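Local coordinates for protein VESB protease (Vibrio cholerae, PDB 4LK4) that is a secreted trypsin-like protein of the peptidase S1 family that probably cleaves peptide bonds as a serine endopeptidase and carries an additional Ig-like domain, at residues A[159-165]-A[184-190]; A[180-184]-A[235-239]; A[247-252]-A[268-274]; A[261-265]-A[316-322]; A[274-278]-A[334-340]. The protein carries 1 engineered substitution. All coordinates share one frame; numbering follows the deposited sequence.

Interaction 1: residues A[159-165]-A[184-190]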
# COMPACT_ATOMS: atom_id res chain seq x y z
N ASP A 159 -12.92 7.00 18.25
CA ASP A 159 -12.32 5.90 18.97
C ASP A 159 -13.08 4.61 18.72
O ASP A 159 -14.29 4.61 18.51
CB ASP A 159 -12.23 6.21 20.46
CG ASP A 159 -11.04 7.12 20.79
OD1 ASP A 159 -10.10 7.24 19.95
OD2 ASP A 159 -11.02 7.69 21.90
N VAL A 160 -12.32 3.52 18.69
CA VAL A 160 -12.84 2.19 18.52
C VAL A 160 -12.06 1.29 19.44
O VAL A 160 -10.93 1.60 19.79
CB VAL A 160 -12.65 1.72 17.06
CG1 VAL A 160 -13.44 2.58 16.11
CG2 VAL A 160 -11.20 1.74 16.65
N ASP A 161 -12.65 0.18 19.83
CA ASP A 161 -11.99 -0.84 20.68
C ASP A 161 -11.52 -2.07 19.91
O ASP A 161 -12.25 -2.61 19.08
CB ASP A 161 -12.95 -1.32 21.77
CG ASP A 161 -13.14 -0.32 22.88
OD1 ASP A 161 -12.48 0.76 22.87
OD2 ASP A 161 -13.95 -0.61 23.79
N LEU A 162 -10.32 -2.55 20.21
CA LEU A 162 -9.82 -3.81 19.63
C LEU A 162 -10.74 -4.96 20.04
O LEU A 162 -11.13 -5.04 21.17
CB LEU A 162 -8.39 -4.08 20.08
CG LEU A 162 -7.60 -5.21 19.41
CD1 LEU A 162 -7.56 -5.13 17.88
CD2 LEU A 162 -6.19 -5.22 19.99
N VAL A 163 -11.09 -5.81 19.07
CA VAL A 163 -11.93 -6.99 19.24
C VAL A 163 -11.08 -8.28 19.29
O VAL A 163 -10.01 -8.32 18.70
CB VAL A 163 -12.88 -7.09 18.02
CG1 VAL A 163 -13.76 -8.35 18.05
CG2 VAL A 163 -13.74 -5.85 17.90
N SER A 164 -11.56 -9.32 19.99
CA SER A 164 -10.88 -10.64 20.03
C SER A 164 -10.72 -11.18 18.63
O SER A 164 -11.68 -11.22 17.89
CB SER A 164 -11.67 -11.70 20.84
OG SER A 164 -11.93 -11.27 22.20
N GLN A 165 -9.52 -11.62 18.27
CA GLN A 165 -9.35 -12.16 16.97
C GLN A 165 -10.28 -13.36 16.70
O GLN A 165 -10.87 -13.45 15.64
CB GLN A 165 -7.89 -12.50 16.67
CG GLN A 165 -7.62 -12.68 15.16
CD GLN A 165 -7.57 -11.39 14.37
OE1 GLN A 165 -7.38 -10.33 14.92
NE2 GLN A 165 -7.71 -11.49 13.06
N ASN A 184 -5.16 -9.17 9.02
CA ASN A 184 -6.06 -8.14 9.46
C ASN A 184 -6.72 -8.44 10.79
O ASN A 184 -6.66 -9.57 11.29
CB ASN A 184 -7.10 -7.81 8.38
CG ASN A 184 -7.92 -9.02 7.94
OD1 ASN A 184 -7.99 -10.04 8.61
ND2 ASN A 184 -8.58 -8.88 6.80
N PHE A 185 -7.27 -7.38 11.39
CA PHE A 185 -7.98 -7.47 12.68
C PHE A 185 -9.21 -6.57 12.67
O PHE A 185 -9.41 -5.78 11.75
CB PHE A 185 -7.05 -7.07 13.83
CG PHE A 185 -6.64 -5.62 13.82
CD1 PHE A 185 -7.43 -4.66 14.42
CD2 PHE A 185 -5.46 -5.22 13.22
CE1 PHE A 185 -7.03 -3.33 14.44
CE2 PHE A 185 -5.09 -3.90 13.19
CZ PHE A 185 -5.87 -2.96 13.81
N CYS A 186 -9.99 -6.67 13.74
CA CYS A 186 -11.24 -5.98 13.89
C CYS A 186 -11.20 -5.02 15.05
O CYS A 186 -10.53 -5.25 16.05
CB CYS A 186 -12.35 -6.98 14.22
SG CYS A 186 -12.89 -8.00 12.85
N ALA A 187 -12.00 -3.97 14.94
CA ALA A 187 -12.20 -3.06 16.03
C ALA A 187 -13.59 -2.52 15.94
O ALA A 187 -14.15 -2.37 14.85
CB ALA A 187 -11.20 -1.94 15.94
N ALA A 188 -14.15 -2.21 17.09
CA ALA A 188 -15.55 -1.87 17.18
C ALA A 188 -15.77 -0.45 17.59
O ALA A 188 -15.13 0.07 18.51
CB ALA A 188 -16.24 -2.80 18.17
N ARG A 189 -16.72 0.16 16.91
CA ARG A 189 -17.23 1.45 17.32
C ARG A 189 -18.16 1.35 18.48
O ARG A 189 -18.74 0.31 18.73
CB ARG A 189 -17.86 2.15 16.16
CG ARG A 189 -16.69 2.68 15.37
CD ARG A 189 -17.07 3.25 14.06
NE ARG A 189 -17.90 4.44 14.24
CZ ARG A 189 -17.96 5.38 13.33
NH1 ARG A 189 -17.21 5.23 12.22
NH2 ARG A 189 -18.76 6.44 13.52
N LEU A 190 -18.28 2.44 19.23
CA LEU A 190 -19.01 2.38 20.46
C LEU A 190 -20.47 2.78 20.29
O LEU A 190 -21.17 2.83 21.26
CB LEU A 190 -18.31 3.23 21.53
CG LEU A 190 -16.78 3.07 21.55
CD1 LEU A 190 -16.15 3.99 22.59
CD2 LEU A 190 -16.37 1.63 21.80
O HOH W 1 -16.92 4.52 18.31
O HOH W 2 -9.73 -8.69 15.86
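Leu162 sets CD1 obliquely against the Phe185 ring, 3.5 Å from CD1 of Phe185, the two side chains crossing at about a right angle. With its CG anti to the backbone N (chi1 -170°), Leu162 turns this methyl toward the neighbouring strand. Val160 shares that face of the sheet, its CG2 lying 3.7 Å from CB of Ala187, and the cluster is continued by Leu135 of strand 134-139 and Ile203 of strand 202-205. Val163 packs alongside Cys186, the half-cystine bonded to Cys168. In these antiparallel strands Asp161 and Ala188 form a hydrogen-bonded pair, Asp161 N to Ala188 O and Ala188 N to Asp161 O, each 2.8 Å. Beyond the strand, Gln165 bends at chi2 (75°) and aims NE2 at Asn184 O, 2.8 Å away and in the carbonyl plane; its OE1 takes a water that also links Val163 O and Cys186 N. Arg126 binds the same OE1, and NE2 also bonds to Ser177 O. The carboxylate of Asp161 belongs to Arg10, and that of Asp159 to Thr136, Lys206 and Ile11 N. One face is thus apolar, around Val160, Leu162 and Ala187, while the amide of Gln165 is gripped at both ends, which should fix its rotation.

Interaction 2: residues A[180-184]-A[235-239]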
# COMPACT_ATOMS: atom_id res chain seq x y z
N PRO A 180 -4.19 -13.99 15.61
CA PRO A 180 -3.91 -12.55 15.60
C PRO A 180 -2.69 -12.21 14.74
O PRO A 180 -2.54 -11.06 14.29
CB PRO A 180 -3.62 -12.23 17.07
CG PRO A 180 -4.15 -13.38 17.86
CD PRO A 180 -4.04 -14.56 16.97
N ASN A 181 -1.80 -13.18 14.58
CA ASN A 181 -0.64 -13.00 13.77
C ASN A 181 -1.06 -13.23 12.32
O ASN A 181 -0.64 -14.19 11.70
CB ASN A 181 0.46 -13.97 14.21
CG ASN A 181 1.68 -13.88 13.34
OD1 ASN A 181 2.03 -12.81 12.86
ND2 ASN A 181 2.33 -15.01 13.11
N SER A 182 -1.88 -12.32 11.81
CA SER A 182 -2.43 -12.42 10.45
C SER A 182 -2.66 -11.03 9.85
O SER A 182 -2.52 -9.99 10.52
CB SER A 182 -3.75 -13.20 10.45
OG SER A 182 -4.68 -12.62 11.37
N THR A 183 -3.05 -11.07 8.58
CA THR A 183 -3.22 -9.94 7.72
C THR A 183 -4.15 -8.84 8.22
O THR A 183 -4.00 -7.69 7.81
CB THR A 183 -3.74 -10.40 6.34
OG1 THR A 183 -3.82 -9.27 5.45
CG2 THR A 183 -5.13 -11.02 6.43
N ASN A 184 -5.16 -9.17 9.02
CA ASN A 184 -6.06 -8.14 9.46
C ASN A 184 -6.72 -8.44 10.79
O ASN A 184 -6.66 -9.57 11.29
CB ASN A 184 -7.10 -7.81 8.38
CG ASN A 184 -7.92 -9.02 7.94
OD1 ASN A 184 -7.99 -10.04 8.61
ND2 ASN A 184 -8.58 -8.88 6.80
N SER A 235 1.57 -4.42 11.98
CA SER A 235 2.65 -5.21 12.61
C SER A 235 3.07 -6.38 11.75
O SER A 235 4.26 -6.64 11.56
CB SER A 235 2.23 -5.75 13.95
OG SER A 235 2.21 -4.70 14.88
N TYR A 236 2.08 -7.07 11.19
CA TYR A 236 2.30 -8.27 10.43
C TYR A 236 3.00 -7.93 9.13
O TYR A 236 3.53 -8.82 8.47
CB TYR A 236 0.93 -8.93 10.19
CG TYR A 236 0.90 -10.18 9.34
CD1 TYR A 236 1.15 -11.43 9.89
CD2 TYR A 236 0.60 -10.12 8.01
CE1 TYR A 236 1.13 -12.59 9.12
CE2 TYR A 236 0.57 -11.26 7.22
CZ TYR A 236 0.83 -12.49 7.79
OH TYR A 236 0.79 -13.62 7.02
N PHE A 237 2.97 -6.66 8.72
CA PHE A 237 3.45 -6.24 7.40
C PHE A 237 4.72 -5.38 7.37
O PHE A 237 5.10 -4.87 6.32
CB PHE A 237 2.30 -5.58 6.60
CG PHE A 237 1.36 -6.57 5.93
CD1 PHE A 237 1.85 -7.53 5.06
CD2 PHE A 237 0.00 -6.56 6.20
CE1 PHE A 237 0.98 -8.44 4.46
CE2 PHE A 237 -0.85 -7.46 5.64
CZ PHE A 237 -0.37 -8.41 4.75
N ARG A 238 5.42 -5.25 8.50
CA ARG A 238 6.58 -4.38 8.59
C ARG A 238 7.66 -4.69 7.55
O ARG A 238 8.20 -3.77 6.93
CB ARG A 238 7.16 -4.42 10.00
CG ARG A 238 6.20 -3.87 11.06
CD ARG A 238 5.81 -2.45 10.75
NE ARG A 238 7.00 -1.66 10.47
CZ ARG A 238 7.74 -1.04 11.39
NH1 ARG A 238 7.39 -1.08 12.67
NH2 ARG A 238 8.82 -0.37 11.03
N ASP A 239 7.96 -5.98 7.35
CA ASP A 239 8.95 -6.36 6.36
C ASP A 239 8.49 -6.05 4.96
O ASP A 239 9.30 -5.62 4.12
CB ASP A 239 9.30 -7.86 6.43
CG ASP A 239 10.05 -8.22 7.70
OD1 ASP A 239 10.49 -7.32 8.44
OD2 ASP A 239 10.18 -9.42 7.96
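The Tyr236 ring lies with one face against the backbone of Ser182 and Thr183: Ser182 C is 3.7 Å above its plane and Thr183 N 3.8 Å, both offset toward the rim. At its edge and in its plane comes Asn181 OD1, 3.4 Å from Tyr236 CD1, the amide plane turned 66° from the ring. Phe237 CE2 meets the edge of the same ring, while Tyr236 CD2 stands over the centre of a Phe237 face. The edge of Phe237 in turn receives Thr183 OG1, 3.5 Å from Phe237 CE2. Tyr236 CG is anti to its backbone N (chi1 177°), which carries the ring across to the loop. This is where the C-terminal helix 238-243 of the trypsin-like domain starts, Phe237 being its N-cap residue, and it meets the loop leading into strand 184-189. Asn181 centres an inverse gamma turn in that loop, and its CG, likewise anti to the backbone N, extends the amide to the ring edge. Thr183 OG1 is held by Asn102 N and Ser182 OG by Asp179 O, and Ser182 O accepts from Asn233 ND2. A further ring, that of His92, meets Phe237 with the planes at about 60°.

Interaction 3: residues A[247-252]-A[268-274]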
# COMPACT_ATOMS: atom_id res chain seq x y z
N GLN A 247 13.80 2.72 -1.61
CA GLN A 247 14.48 3.56 -2.62
C GLN A 247 14.97 2.82 -3.87
O GLN A 247 15.93 3.23 -4.54
CB GLN A 247 15.62 4.36 -1.97
CG GLN A 247 15.17 5.17 -0.77
CD GLN A 247 16.33 5.87 -0.10
OE1 GLN A 247 16.55 7.06 -0.31
NE2 GLN A 247 17.10 5.12 0.70
N LEU A 248 14.28 1.73 -4.17
CA LEU A 248 14.39 1.04 -5.44
C LEU A 248 13.02 1.19 -6.08
O LEU A 248 12.06 0.57 -5.65
CB LEU A 248 14.72 -0.45 -5.22
CG LEU A 248 14.74 -1.36 -6.45
CD1 LEU A 248 15.65 -0.76 -7.51
CD2 LEU A 248 15.17 -2.78 -6.11
N SER A 249 12.94 2.05 -7.08
CA SER A 249 11.69 2.33 -7.76
C SER A 249 11.55 1.52 -9.04
O SER A 249 12.41 1.55 -9.94
CB SER A 249 11.59 3.80 -8.11
OG SER A 249 10.41 4.05 -8.84
N TYR A 250 10.43 0.83 -9.16
CA TYR A 250 10.19 0.02 -10.33
C TYR A 250 8.72 -0.26 -10.67
O TYR A 250 7.82 -0.10 -9.84
CB TYR A 250 10.91 -1.30 -10.13
CG TYR A 250 10.40 -2.13 -8.99
CD1 TYR A 250 10.77 -1.85 -7.67
CD2 TYR A 250 9.55 -3.19 -9.22
CE1 TYR A 250 10.30 -2.62 -6.61
CE2 TYR A 250 9.06 -3.97 -8.17
CZ TYR A 250 9.44 -3.68 -6.86
OH TYR A 250 9.00 -4.49 -5.82
N ASP A 251 8.51 -0.70 -11.91
CA ASP A 251 7.21 -1.19 -12.37
C ASP A 251 6.94 -2.55 -11.72
O ASP A 251 7.67 -3.54 -11.98
CB ASP A 251 7.20 -1.34 -13.90
CG ASP A 251 7.58 -0.05 -14.62
OD1 ASP A 251 6.90 0.96 -14.40
OD2 ASP A 251 8.55 -0.04 -15.41
N GLN A 252 5.91 -2.61 -10.90
CA GLN A 252 5.59 -3.83 -10.18
C GLN A 252 4.77 -4.79 -11.03
O GLN A 252 5.16 -5.93 -11.23
CB GLN A 252 4.83 -3.52 -8.91
CG GLN A 252 4.83 -4.66 -7.91
CD GLN A 252 3.76 -4.47 -6.83
OE1 GLN A 252 2.77 -3.78 -7.03
NE2 GLN A 252 3.96 -5.12 -5.69
N PHE A 268 9.93 -3.60 -18.22
CA PHE A 268 9.84 -3.22 -16.80
C PHE A 268 11.08 -2.41 -16.42
O PHE A 268 12.19 -2.83 -16.72
CB PHE A 268 9.81 -4.45 -15.91
CG PHE A 268 8.53 -5.21 -15.96
CD1 PHE A 268 8.27 -6.06 -16.97
CD2 PHE A 268 7.59 -5.07 -14.96
CE1 PHE A 268 7.10 -6.79 -17.01
CE2 PHE A 268 6.42 -5.79 -14.99
CZ PHE A 268 6.18 -6.66 -16.02
N THR A 269 10.91 -1.28 -15.74
CA THR A 269 12.06 -0.44 -15.41
C THR A 269 12.32 -0.38 -13.91
O THR A 269 11.38 -0.29 -13.11
CB THR A 269 11.91 0.95 -16.01
OG1 THR A 269 11.79 0.81 -17.42
CG2 THR A 269 13.12 1.82 -15.69
N TYR A 270 13.60 -0.44 -13.58
CA TYR A 270 14.15 -0.52 -12.22
C TYR A 270 15.12 0.64 -12.06
O TYR A 270 16.02 0.82 -12.89
CB TYR A 270 14.84 -1.88 -12.01
CG TYR A 270 13.87 -3.01 -12.25
CD1 TYR A 270 13.68 -3.53 -13.53
CD2 TYR A 270 13.09 -3.50 -11.22
CE1 TYR A 270 12.74 -4.52 -13.77
CE2 TYR A 270 12.16 -4.50 -11.45
CZ TYR A 270 11.98 -4.99 -12.73
OH TYR A 270 11.03 -5.96 -12.97
N THR A 271 14.92 1.45 -11.02
CA THR A 271 15.67 2.68 -10.82
C THR A 271 16.16 2.81 -9.38
O THR A 271 15.38 2.67 -8.43
CB THR A 271 14.78 3.88 -11.12
OG1 THR A 271 14.12 3.67 -12.38
CG2 THR A 271 15.59 5.16 -11.18
N ASN A 272 17.44 3.11 -9.21
CA ASN A 272 18.02 3.30 -7.89
C ASN A 272 17.88 4.74 -7.43
O ASN A 272 18.56 5.62 -7.96
CB ASN A 272 19.49 2.94 -7.92
CG ASN A 272 20.18 3.14 -6.59
OD1 ASN A 272 19.57 2.97 -5.53
ND2 ASN A 272 21.47 3.48 -6.63
N LEU A 273 17.02 4.97 -6.44
CA LEU A 273 16.89 6.27 -5.83
C LEU A 273 17.79 6.45 -4.61
O LEU A 273 17.77 7.52 -4.00
CB LEU A 273 15.43 6.53 -5.44
CG LEU A 273 14.40 6.44 -6.57
CD1 LEU A 273 13.00 6.68 -6.06
CD2 LEU A 273 14.73 7.43 -7.67
N ASP A 274 18.56 5.41 -4.24
CA ASP A 274 19.44 5.48 -3.07
C ASP A 274 20.77 6.16 -3.43
O ASP A 274 21.20 6.13 -4.59
CB ASP A 274 19.70 4.07 -2.49
CG ASP A 274 19.98 4.06 -0.96
OD1 ASP A 274 20.60 5.02 -0.42
OD2 ASP A 274 19.57 3.09 -0.28
O HOH W 3 19.42 7.44 0.49
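Tyr250 and Tyr270 sit across from each other as a non-hydrogen-bonded antiparallel pair, their rings nearly parallel, at 18°, yet slid so far apart that they barely overlap, with centroids 5.6 Å from one another. The close touch is instead between CB of Tyr250 and CD2 of Tyr270, 3.3 Å. A chi1 of 64° swings the Tyr250 ring away from its partner strand, whereas Tyr270 turns its ring toward Tyr250. The hydroxyl of Tyr270 reaches Ser344 OG on strand 338-349, whose Ala342 touches both tyrosine side chains. Asp251 points across the strands: OD2 accepts Thr269 N at 2.7 Å on its anti side, 19° out of the carboxylate plane, taking the place of a main-chain acceptor. Its carbonyl O lies at the edge of the Phe268 ring, 3.4 Å from CD2. Between, Ser249 and Thr271 form the hydrogen-bonded pair, Thr271 N to Ser249 O being 2.7 Å. At the other end Gln247 OE1 and Asp274 OD1 share a water, while Asp274 OD2 is salt-bridged to Lys340; Asn272 OD1 accepts Asp274 N at 2.9 Å to make an Asx turn. Paired this way, strands 248-258 and 262-272 form the opening antiparallel beta hairpin of the Ig-like domain.

Interaction 4: residues A[261-265]-A[316-322]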
# COMPACT_ATOMS: atom_id res chain seq x y z
N LEU A 261 -4.30 -15.21 -28.10
CA LEU A 261 -3.14 -16.09 -28.09
C LEU A 261 -1.97 -15.40 -28.80
O LEU A 261 -2.18 -14.58 -29.70
CB LEU A 261 -3.49 -17.43 -28.76
CG LEU A 261 -4.01 -18.54 -27.82
CD1 LEU A 261 -5.23 -18.11 -27.01
CD2 LEU A 261 -4.31 -19.81 -28.61
N GLY A 262 -0.75 -15.72 -28.37
CA GLY A 262 0.48 -15.24 -29.03
C GLY A 262 1.50 -14.66 -28.08
O GLY A 262 1.19 -14.38 -26.93
N LYS A 263 2.73 -14.49 -28.57
CA LYS A 263 3.79 -13.86 -27.80
C LYS A 263 3.42 -12.42 -27.45
O LYS A 263 3.27 -11.57 -28.34
CB LYS A 263 5.13 -13.88 -28.55
CG LYS A 263 6.18 -14.81 -27.95
CD LYS A 263 7.58 -14.51 -28.47
CE LYS A 263 8.68 -15.06 -27.56
NZ LYS A 263 8.88 -16.53 -27.70
N VAL A 264 3.26 -12.16 -26.15
CA VAL A 264 3.11 -10.81 -25.65
C VAL A 264 4.35 -10.40 -24.89
O VAL A 264 4.88 -11.15 -24.10
CB VAL A 264 1.90 -10.66 -24.70
CG1 VAL A 264 1.65 -9.18 -24.47
CG2 VAL A 264 0.67 -11.31 -25.31
N SER A 265 4.79 -9.18 -25.15
CA SER A 265 6.03 -8.64 -24.62
C SER A 265 5.72 -7.42 -23.74
O SER A 265 4.71 -6.74 -23.93
CB SER A 265 6.94 -8.26 -25.80
OG SER A 265 8.14 -7.64 -25.36
N ALA A 316 8.52 -11.75 -21.96
CA ALA A 316 7.48 -12.23 -22.83
C ALA A 316 6.79 -13.48 -22.31
O ALA A 316 7.33 -14.22 -21.49
CB ALA A 316 8.03 -12.48 -24.23
N VAL A 317 5.57 -13.68 -22.79
CA VAL A 317 4.78 -14.86 -22.50
C VAL A 317 4.20 -15.35 -23.80
O VAL A 317 3.52 -14.60 -24.50
CB VAL A 317 3.63 -14.56 -21.52
CG1 VAL A 317 2.70 -15.76 -21.41
CG2 VAL A 317 4.19 -14.18 -20.16
N ASP A 318 4.47 -16.61 -24.12
CA ASP A 318 3.93 -17.27 -25.29
C ASP A 318 2.67 -17.97 -24.80
O ASP A 318 2.73 -19.10 -24.31
CB ASP A 318 4.95 -18.26 -25.87
CG ASP A 318 4.54 -18.83 -27.22
OD1 ASP A 318 3.69 -18.21 -27.91
OD2 ASP A 318 5.07 -19.90 -27.61
N ALA A 319 1.55 -17.27 -24.88
CA ALA A 319 0.27 -17.81 -24.45
C ALA A 319 -0.32 -18.64 -25.58
O ALA A 319 -0.79 -18.09 -26.58
CB ALA A 319 -0.68 -16.70 -24.06
N GLN A 320 -0.26 -19.95 -25.42
CA GLN A 320 -0.77 -20.87 -26.43
C GLN A 320 -1.99 -21.65 -25.94
O GLN A 320 -2.60 -22.37 -26.72
CB GLN A 320 0.35 -21.81 -26.88
CG GLN A 320 1.49 -21.09 -27.61
CD GLN A 320 1.11 -20.63 -29.03
OE1 GLN A 320 1.01 -21.44 -29.96
NE2 GLN A 320 0.92 -19.31 -29.20
N HIS A 321 -2.35 -21.50 -24.66
CA HIS A 321 -3.55 -22.13 -24.09
C HIS A 321 -4.53 -21.09 -23.59
O HIS A 321 -4.22 -19.90 -23.50
CB HIS A 321 -3.19 -23.01 -22.91
CG HIS A 321 -2.19 -24.07 -23.22
ND1 HIS A 321 -0.83 -23.89 -23.06
CD2 HIS A 321 -2.35 -25.33 -23.70
CE1 HIS A 321 -0.20 -24.98 -23.42
NE2 HIS A 321 -1.09 -25.87 -23.81
N TYR A 322 -5.71 -21.59 -23.23
CA TYR A 322 -6.80 -20.77 -22.73
C TYR A 322 -6.84 -20.80 -21.21
O TYR A 322 -7.37 -21.73 -20.61
CB TYR A 322 -8.13 -21.28 -23.29
CG TYR A 322 -8.29 -21.05 -24.78
CD1 TYR A 322 -8.12 -19.77 -25.32
CD2 TYR A 322 -8.64 -22.08 -25.64
CE1 TYR A 322 -8.27 -19.53 -26.66
CE2 TYR A 322 -8.80 -21.85 -27.01
CZ TYR A 322 -8.61 -20.56 -27.50
OH TYR A 322 -8.75 -20.28 -28.83
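Ala316 CB lies 3.4 Å from Val264 O and is backed on the same face by Ser293 and Leu295 of strand 292-297. Val317 follows with the two bonds of a hydrogen-bonded antiparallel pair: Val317 N to Val264 O, 2.9 Å, and Val264 N to Val317 O, 3.0 Å. Its side chain turns to the other face, which Ala319 shares, and both pack on Tyr325 and Leu348. Asp318 lies opposite Lys263, CB of Asp318 being 4.2 Å from CG of Lys263; their charged ends stay 5.1 Å apart (Lys263 NZ to Asp318 OD2), so any attraction is through space and probably modest. Ala319 O accepts Gly262 N at 3.0 Å, in the carbonyl plane. Gln320 leaves the strand and bends at chi2 (-72°), bringing NE2 back toward Gly262, with a weak bond to Ala319 O. His321 follows in the loop, its N bonded to Tyr325 OH. Tyr322 closes the segment: its ring carbon CE1 touches Leu261 CD1 obliquely at 3.4 Å, the two side chains crossing at about a right angle. Alternating faces and an antiparallel ladder that frays at Ala319 give the pairing expected of neighbouring strands in a beta-sandwich Ig-like domain.

Interaction 5: residues A[274-278]-A[334-340]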
# COMPACT_ATOMS: atom_id res chain seq x y z
N ASP A 274 18.56 5.41 -4.24
CA ASP A 274 19.44 5.48 -3.07
C ASP A 274 20.77 6.16 -3.43
O ASP A 274 21.20 6.13 -4.59
CB ASP A 274 19.70 4.07 -2.49
CG ASP A 274 19.98 4.06 -0.96
OD1 ASP A 274 20.60 5.02 -0.42
OD2 ASP A 274 19.57 3.09 -0.28
N ALA A 275 21.42 6.77 -2.44
CA ALA A 275 22.68 7.50 -2.66
C ALA A 275 23.84 6.54 -2.97
O ALA A 275 24.79 6.90 -3.70
CB ALA A 275 23.00 8.39 -1.46
N ASN A 276 23.77 5.32 -2.43
CA ASN A 276 24.77 4.30 -2.73
C ASN A 276 24.41 3.46 -3.94
O ASN A 276 23.25 3.19 -4.20
CB ASN A 276 24.97 3.38 -1.54
CG ASN A 276 25.89 3.99 -0.51
OD1 ASN A 276 27.00 4.44 -0.85
ND2 ASN A 276 25.45 4.01 0.74
N ALA A 277 25.44 3.02 -4.65
CA ALA A 277 25.25 2.26 -5.88
C ALA A 277 24.63 0.89 -5.63
O ALA A 277 24.84 0.26 -4.59
CB ALA A 277 26.58 2.11 -6.60
N LEU A 278 23.88 0.42 -6.62
CA LEU A 278 23.23 -0.89 -6.61
C LEU A 278 23.95 -1.79 -7.61
O LEU A 278 24.33 -1.31 -8.67
CB LEU A 278 21.80 -0.72 -7.06
CG LEU A 278 20.70 -1.20 -6.14
CD1 LEU A 278 20.70 -0.39 -4.86
CD2 LEU A 278 19.38 -1.08 -6.88
N SER A 334 22.72 -6.19 -4.76
CA SER A 334 23.56 -6.05 -3.59
C SER A 334 23.84 -4.58 -3.43
O SER A 334 23.94 -3.87 -4.43
CB SER A 334 24.89 -6.75 -3.82
OG SER A 334 24.67 -8.07 -4.22
N TYR A 335 24.01 -4.14 -2.20
CA TYR A 335 24.47 -2.79 -1.96
C TYR A 335 25.16 -2.74 -0.61
O TYR A 335 25.02 -3.67 0.18
CB TYR A 335 23.31 -1.78 -2.07
CG TYR A 335 22.35 -1.74 -0.90
CD1 TYR A 335 21.62 -2.88 -0.51
CD2 TYR A 335 22.15 -0.55 -0.18
CE1 TYR A 335 20.73 -2.84 0.56
CE2 TYR A 335 21.27 -0.51 0.90
CZ TYR A 335 20.56 -1.65 1.26
OH TYR A 335 19.67 -1.61 2.31
N ALA A 336 25.92 -1.67 -0.34
CA ALA A 336 26.55 -1.49 0.97
C ALA A 336 25.66 -2.00 2.11
O ALA A 336 26.08 -2.82 2.94
CB ALA A 336 26.89 -0.03 1.20
N GLY A 337 24.42 -1.53 2.13
CA GLY A 337 23.49 -1.85 3.21
C GLY A 337 23.05 -3.30 3.35
O GLY A 337 22.54 -3.68 4.40
N GLY A 338 23.24 -4.11 2.31
CA GLY A 338 22.82 -5.52 2.32
C GLY A 338 22.35 -5.94 0.93
O GLY A 338 23.16 -6.16 0.01
N SER A 339 21.03 -6.04 0.76
CA SER A 339 20.49 -6.34 -0.55
C SER A 339 19.08 -5.82 -0.70
O SER A 339 18.43 -5.58 0.28
CB SER A 339 20.51 -7.83 -0.83
OG SER A 339 19.71 -8.57 0.05
N LYS A 340 18.65 -5.66 -1.95
CA LYS A 340 17.31 -5.20 -2.31
C LYS A 340 16.72 -6.11 -3.36
O LYS A 340 17.45 -6.62 -4.24
CB LYS A 340 17.38 -3.78 -2.85
CG LYS A 340 17.91 -2.81 -1.82
CD LYS A 340 17.78 -1.38 -2.30
CE LYS A 340 18.42 -0.45 -1.29
NZ LYS A 340 18.24 0.97 -1.71
O HOH W 4 26.23 -0.17 -2.47
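A type I beta turn, Tyr335 to Gly338, links strands 324-335 and 338-349 into a hairpin, and the loop 274-278 lies against that hairpin's tip. The turn is closed by Gly338 N to Tyr335 O, 2.8 Å, and by Tyr335 N to Gly338 O, 3.1 Å. Between the segments the main tie is a salt bridge: Lys340 NZ meets Asp274 OD2 at 2.9 Å, on the anti lone pair, the side chains crossing at about a right angle. Lys340 is fully extended beyond CG, and on its way it runs along one face of Tyr335, its CE 3.5 Å from the ring plane, over the centre. The opposite face of that ring is covered by Gly337 N and Gly338 N, so the tyrosine is sandwiched between the lysine chain and its own turn. Chi1 of 76° sets CG between the backbone N and the carbonyl carbon, folding the ring back over the turn. The lysine ammonium has a second partner, Asn246 O, which together with the carboxylate would stabilise its positive charge. Leu278 adds an apolar patch, CD1 lying 4.0 Å from Lys340 CD and 4.1 Å from Tyr335 CB. One water links the segments, donating to Ala277 O and accepting from Ala336 N, each at 2.6 Å. The arrangement is that of a beta hairpin tip packed against an interstrand loop at one end of the Ig-like domain.

How the interactions relate
Interactions 1 and 2 lie in the trypsin-like domain and interactions 3, 4 and 5 in the Ig-like domain that follows it along the chain. The first two share Asn184 and touch through Gln165, their centres 15 Å apart. Helix 238-243 of interaction 2 is followed along the chain by strand 248-258 of interaction 3; the centres of interactions 2 and 3 are about 25 Å apart. Interactions 3 and 4 have centres about 26 Å apart, yet one long strand, 262-272, carries both. Interactions 3 and 5 share Asp274, their centres about 12 Å apart at one end of the sheet; the centre of interaction 4 is about 35 Å from that of interaction 5, toward the other end. The contacts therefore sample both domains and the length of the second.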